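Local coordinates for protein putative xanthine dehydrogenase YAGS fad-binding subunit (PDB 5G5G) that probably oxidises aldehydes at a molybdenum centre carried by a pterin cytosine dinucleotide, as a periplasmic aldehyde oxidase of the xanthine oxidase family, at residues R136-Q148 with G335-N347. Residues are numbered along the deposited sequence; the frame is centred on the assembly and turned at random.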
loop_
_atom_site.group_PDB
_atom_site.type_symbol
_atom_site.label_atom_id
_atom_site.label_comp_id
_atom_site.label_asym_id
_atom_site.label_seq_id
_atom_site.Cartn_x
_atom_site.Cartn_y
_atom_site.Cartn_z
ATOM N N ARG C 136 -9.095 -16.641 26.718
ATOM C CA ARG C 136 -9.957 -16.073 25.687
ATOM C C ARG C 136 -11.347 -15.841 26.201
ATOM O O ARG C 136 -11.847 -16.589 27.076
ATOM C CB ARG C 136 -10.089 -17.018 24.517
ATOM C CG ARG C 136 -8.840 -17.297 23.742
ATOM C CD ARG C 136 -9.224 -18.176 22.554
ATOM N NE ARG C 136 -8.044 -18.449 21.740
ATOM C CZ ARG C 136 -7.580 -17.670 20.770
ATOM N NH1 ARG C 136 -8.190 -16.528 20.441
ATOM N NH2 ARG C 136 -6.490 -18.062 20.108
ATOM N N ASN C 137 -11.996 -14.792 25.705
ATOM C CA ASN C 137 -13.417 -14.573 25.943
ATOM C C ASN C 137 -14.097 -14.599 24.585
ATOM O O ASN C 137 -13.429 -14.477 23.555
ATOM C CB ASN C 137 -13.676 -13.251 26.672
ATOM C CG ASN C 137 -13.135 -13.245 28.101
ATOM O OD1 ASN C 137 -12.554 -14.234 28.584
ATOM N ND2 ASN C 137 -13.297 -12.118 28.774
ATOM N N LYS C 138 -15.409 -14.835 24.609
ATOM C CA LYS C 138 -16.259 -14.834 23.426
ATOM C C LYS C 138 -16.350 -13.432 22.825
ATOM O O LYS C 138 -16.555 -12.429 23.523
ATOM C CB LYS C 138 -17.653 -15.346 23.799
ATOM C CG LYS C 138 -18.660 -15.362 22.657
ATOM C CD LYS C 138 -18.340 -16.539 21.726
ATOM C CE LYS C 138 -18.838 -16.338 20.291
ATOM N NZ LYS C 138 -20.064 -17.138 20.059
ATOM N N GLY C 139 -16.144 -13.364 21.520
ATOM C CA GLY C 139 -16.244 -12.111 20.806
ATOM C C GLY C 139 -17.178 -12.189 19.607
ATOM O O GLY C 139 -17.629 -13.246 19.230
ATOM N N ALA C 140 -17.448 -11.032 19.030
ATOM C CA ALA C 140 -18.296 -10.874 17.840
ATOM C C ALA C 140 -17.446 -10.319 16.761
ATOM O O ALA C 140 -16.883 -9.218 16.900
ATOM C CB ALA C 140 -19.460 -9.933 18.103
ATOM N N TYR C 141 -17.317 -11.108 15.684
ATOM C CA TYR C 141 -16.424 -10.805 14.619
ATOM C C TYR C 141 -17.031 -10.695 13.266
ATOM O O TYR C 141 -16.329 -10.349 12.358
ATOM C CB TYR C 141 -15.277 -11.809 14.586
ATOM C CG TYR C 141 -14.613 -11.920 15.919
ATOM C CD1 TYR C 141 -13.878 -10.847 16.429
ATOM C CD2 TYR C 141 -14.711 -13.087 16.675
ATOM C CE1 TYR C 141 -13.264 -10.945 17.670
ATOM C CE2 TYR C 141 -14.103 -13.205 17.905
ATOM C CZ TYR C 141 -13.384 -12.135 18.396
ATOM O OH TYR C 141 -12.812 -12.283 19.637
ATOM N N SER C 142 -18.330 -10.980 13.122
ATOM C CA SER C 142 -18.982 -10.958 11.862
ATOM C C SER C 142 -20.033 -9.852 11.775
ATOM O O SER C 142 -21.080 -9.942 12.375
ATOM C CB SER C 142 -19.699 -12.296 11.605
ATOM O OG SER C 142 -20.535 -12.166 10.469
ATOM N N LEU C 143 -19.777 -8.848 10.953
ATOM C CA LEU C 143 -20.729 -7.769 10.758
ATOM C C LEU C 143 -22.051 -8.352 10.274
ATOM O O LEU C 143 -23.126 -7.940 10.728
ATOM C CB LEU C 143 -20.259 -6.739 9.743
ATOM C CG LEU C 143 -21.201 -5.608 9.338
ATOM C CD1 LEU C 143 -21.558 -4.785 10.578
ATOM C CD2 LEU C 143 -20.604 -4.730 8.246
ATOM N N ALA C 144 -21.963 -9.267 9.324
ATOM C CA ALA C 144 -23.197 -9.881 8.783
ATOM C C ALA C 144 -24.036 -10.552 9.846
ATOM O O ALA C 144 -25.267 -10.387 9.882
ATOM C CB ALA C 144 -22.852 -10.854 7.671
ATOM N N ASP C 145 -23.398 -11.304 10.735
ATOM C CA ASP C 145 -24.136 -11.973 11.787
ATOM C C ASP C 145 -24.743 -10.964 12.760
ATOM O O ASP C 145 -25.803 -11.219 13.279
ATOM C CB ASP C 145 -23.263 -12.959 12.554
ATOM C CG ASP C 145 -22.811 -14.137 11.717
ATOM O OD1 ASP C 145 -23.336 -14.375 10.612
ATOM O OD2 ASP C 145 -21.917 -14.857 12.192
ATOM N N GLU C 146 -24.114 -9.812 12.954
ATOM C CA GLU C 146 -24.600 -8.832 13.912
ATOM C C GLU C 146 -25.721 -7.956 13.383
ATOM O O GLU C 146 -26.405 -7.305 14.162
ATOM C CB GLU C 146 -23.454 -7.961 14.396
ATOM C CG GLU C 146 -22.374 -8.729 15.135
ATOM C CD GLU C 146 -22.871 -9.553 16.319
ATOM O OE1 GLU C 146 -23.596 -8.989 17.199
ATOM O OE2 GLU C 146 -22.532 -10.769 16.341
ATOM N N LYS C 147 -25.898 -7.937 12.058
ATOM C CA LYS C 147 -26.802 -6.998 11.432
ATOM C C LYS C 147 -28.204 -7.170 11.941
ATOM O O LYS C 147 -28.826 -6.184 12.352
ATOM C CB LYS C 147 -26.781 -7.154 9.905
ATOM C CG LYS C 147 -27.708 -6.170 9.189
ATOM C CD LYS C 147 -28.303 -6.764 7.951
ATOM C CE LYS C 147 -29.093 -5.730 7.180
ATOM N NZ LYS C 147 -30.522 -5.822 7.480
ATOM N N GLN C 148 -28.682 -8.419 11.973
ATOM C CA GLN C 148 -30.093 -8.684 12.267
ATOM C C GLN C 148 -30.501 -8.020 13.569
ATOM O O GLN C 148 -31.592 -7.424 13.650
ATOM C CB GLN C 148 -30.375 -10.187 12.335
ATOM C CG GLN C 148 -31.854 -10.564 12.232
ATOM C CD GLN C 148 -32.098 -12.034 12.541
ATOM O OE1 GLN C 148 -31.159 -12.789 12.854
ATOM N NE2 GLN C 148 -33.348 -12.449 12.466
ATOM N N GLY C 335 -30.100 6.405 7.481
ATOM C CA GLY C 335 -29.845 5.930 8.810
ATOM C C GLY C 335 -28.609 5.100 8.933
ATOM O O GLY C 335 -28.275 4.327 8.030
ATOM N N LEU C 336 -27.925 5.253 10.068
ATOM C CA LEU C 336 -26.782 4.413 10.414
ATOM C C LEU C 336 -27.155 3.398 11.469
ATOM O O LEU C 336 -27.977 3.668 12.364
ATOM C CB LEU C 336 -25.575 5.248 10.915
ATOM C CG LEU C 336 -24.960 6.226 9.929
ATOM C CD1 LEU C 336 -23.860 7.034 10.627
ATOM C CD2 LEU C 336 -24.450 5.489 8.693
ATOM N N ARG C 337 -26.511 2.235 11.392
ATOM C CA ARG C 337 -26.679 1.173 12.376
ATOM C C ARG C 337 -25.279 0.709 12.783
ATOM O O ARG C 337 -24.475 0.338 11.918
ATOM C CB ARG C 337 -27.491 0.055 11.780
ATOM C CG ARG C 337 -28.880 0.497 11.198
ATOM C CD ARG C 337 -29.820 0.751 12.279
ATOM N NE ARG C 337 -31.136 1.152 11.715
ATOM C CZ ARG C 337 -31.513 2.398 11.416
ATOM N NH1 ARG C 337 -30.720 3.423 11.676
ATOM N NH2 ARG C 337 -32.768 2.616 10.972
ATOM N N LEU C 338 -25.011 0.727 14.086
ATOM C CA LEU C 338 -23.669 0.458 14.585
ATOM C C LEU C 338 -23.660 -0.814 15.437
ATOM O O LEU C 338 -24.229 -0.827 16.537
ATOM C CB LEU C 338 -23.182 1.683 15.390
ATOM C CG LEU C 338 -21.754 1.541 15.926
ATOM C CD1 LEU C 338 -20.713 1.290 14.867
ATOM C CD2 LEU C 338 -21.471 2.796 16.723
ATOM N N ALA C 339 -23.030 -1.867 14.936
ATOM C CA ALA C 339 -22.845 -3.101 15.711
ATOM C C ALA C 339 -21.608 -2.976 16.573
ATOM O O ALA C 339 -20.714 -2.167 16.292
ATOM C CB ALA C 339 -22.691 -4.297 14.787
ATOM N N THR C 340 -21.548 -3.853 17.573
ATOM C CA THR C 340 -20.328 -4.033 18.354
ATOM C C THR C 340 -19.527 -5.211 17.812
ATOM O O THR C 340 -20.018 -6.329 17.789
ATOM C CB THR C 340 -20.678 -4.204 19.829
ATOM O OG1 THR C 340 -21.298 -2.987 20.229
ATOM C CG2 THR C 340 -19.413 -4.406 20.671
ATOM N N LEU C 341 -18.288 -4.942 17.409
ATOM C CA LEU C 341 -17.393 -5.995 16.925
ATOM C C LEU C 341 -16.086 -5.870 17.671
ATOM O O LEU C 341 -15.618 -4.758 17.846
ATOM C CB LEU C 341 -17.121 -5.916 15.417
ATOM C CG LEU C 341 -18.309 -6.048 14.415
ATOM C CD1 LEU C 341 -17.845 -5.817 12.989
ATOM C CD2 LEU C 341 -18.955 -7.426 14.568
ATOM N N ASP C 342 -15.488 -7.021 17.998
ATOM C CA ASP C 342 -14.244 -7.098 18.735
ATOM C C ASP C 342 -13.045 -7.272 17.829
ATOM O O ASP C 342 -12.029 -7.815 18.235
ATOM C CB ASP C 342 -14.338 -8.260 19.737
ATOM C CG ASP C 342 -15.443 -8.043 20.737
ATOM O OD1 ASP C 342 -15.279 -7.081 21.508
ATOM O OD2 ASP C 342 -16.494 -8.769 20.689
ATOM N N LEU C 343 -13.174 -6.878 16.572
ATOM C CA LEU C 343 -12.047 -6.722 15.684
ATOM C C LEU C 343 -11.241 -5.487 16.111
ATOM O O LEU C 343 -11.658 -4.741 16.995
ATOM C CB LEU C 343 -12.554 -6.540 14.270
ATOM C CG LEU C 343 -13.186 -7.758 13.606
ATOM C CD1 LEU C 343 -13.910 -7.356 12.338
ATOM C CD2 LEU C 343 -12.149 -8.829 13.294
ATOM N N PRO C 344 -10.072 -5.263 15.485
ATOM C CA PRO C 344 -9.337 -4.035 15.763
ATOM C C PRO C 344 -10.191 -2.766 15.514
ATOM O O PRO C 344 -11.279 -2.864 14.876
ATOM C CB PRO C 344 -8.149 -4.139 14.812
ATOM C CG PRO C 344 -7.877 -5.638 14.781
ATOM C CD PRO C 344 -9.283 -6.186 14.637
ATOM N N GLU C 345 -9.727 -1.651 16.042
ATOM C CA GLU C 345 -10.466 -0.383 15.972
ATOM C C GLU C 345 -10.705 0.037 14.521
ATOM O O GLU C 345 -9.764 0.238 13.762
ATOM C CB GLU C 345 -9.689 0.755 16.650
ATOM C CG GLU C 345 -10.435 2.078 16.777
ATOM C CD GLU C 345 -9.582 3.132 17.440
ATOM O OE1 GLU C 345 -9.213 2.950 18.630
ATOM O OE2 GLU C 345 -9.311 4.155 16.790
ATOM N N GLY C 346 -11.965 0.265 14.186
ATOM C CA GLY C 346 -12.345 0.891 12.952
ATOM C C GLY C 346 -12.180 2.394 13.076
ATOM O O GLY C 346 -12.492 2.997 14.114
ATOM N N ASN C 347 -11.696 3.016 12.018
ATOM C CA ASN C 347 -11.548 4.463 12.056
ATOM C C ASN C 347 -11.313 4.992 10.642
ATOM O O ASN C 347 -11.390 4.249 9.654
ATOM C CB ASN C 347 -10.426 4.891 13.042
ATOM C CG ASN C 347 -10.782 6.150 13.831
ATOM O OD1 ASN C 347 -11.274 7.157 13.261
ATOM N ND2 ASN C 347 -10.475 6.135 15.099
#
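Leu341 lies under the first turn of helix 143-147, just past the end of strand 335-340: CD1 faces Leu143, 4.1 Å from its CB, while CD2 lies against the aliphatic CG of Glu146 at 3.7 Å and against Ala140 O. Here a short N-capped helix, entered from strand 131-136 through loop 137-142, packs on a face of a mixed sheet in the molybdopterin-binding part of the chain. The Glu146 and Leu341 side chains run alongside each other, pointing opposite ways. A turn at Glu146 CG (chi2 -55°) leads the carboxylate away, while CB and CG stay against Ala339 and Leu341. Ala339, small enough to sit close beneath the helix, brings its CB to 3.8 Å from Glu146 CB. Leu143 also packs on Leu286 of strand 285-293, tying the helix to the same sheet.

Nearby, the Tyr141 and Asp342 side chains run roughly perpendicular, with ring and carboxylate planes 73° apart. Tyr141 CE1 meets Asp342 O at the ring edge, while CD1 approaches Leu343 CD2; beyond the contact, the ring packs against Ala59 and Lys60.

At the helix start Ser142 is the N-cap: its OG accepts from Asp145 N, occupying an amide that lacks a partner one turn back. The polar edge is a two-bond bridge between Ala140 and Asp342. Asp342 N donates to Ala140 O at 2.8 Å, whereas the carboxylate accepts in return, a job suited to aspartate's short side chain. Asp342 OD2 uses its anti lone pair to take Ala140 N at 3.0 Å, with an N-H...O angle of 164°.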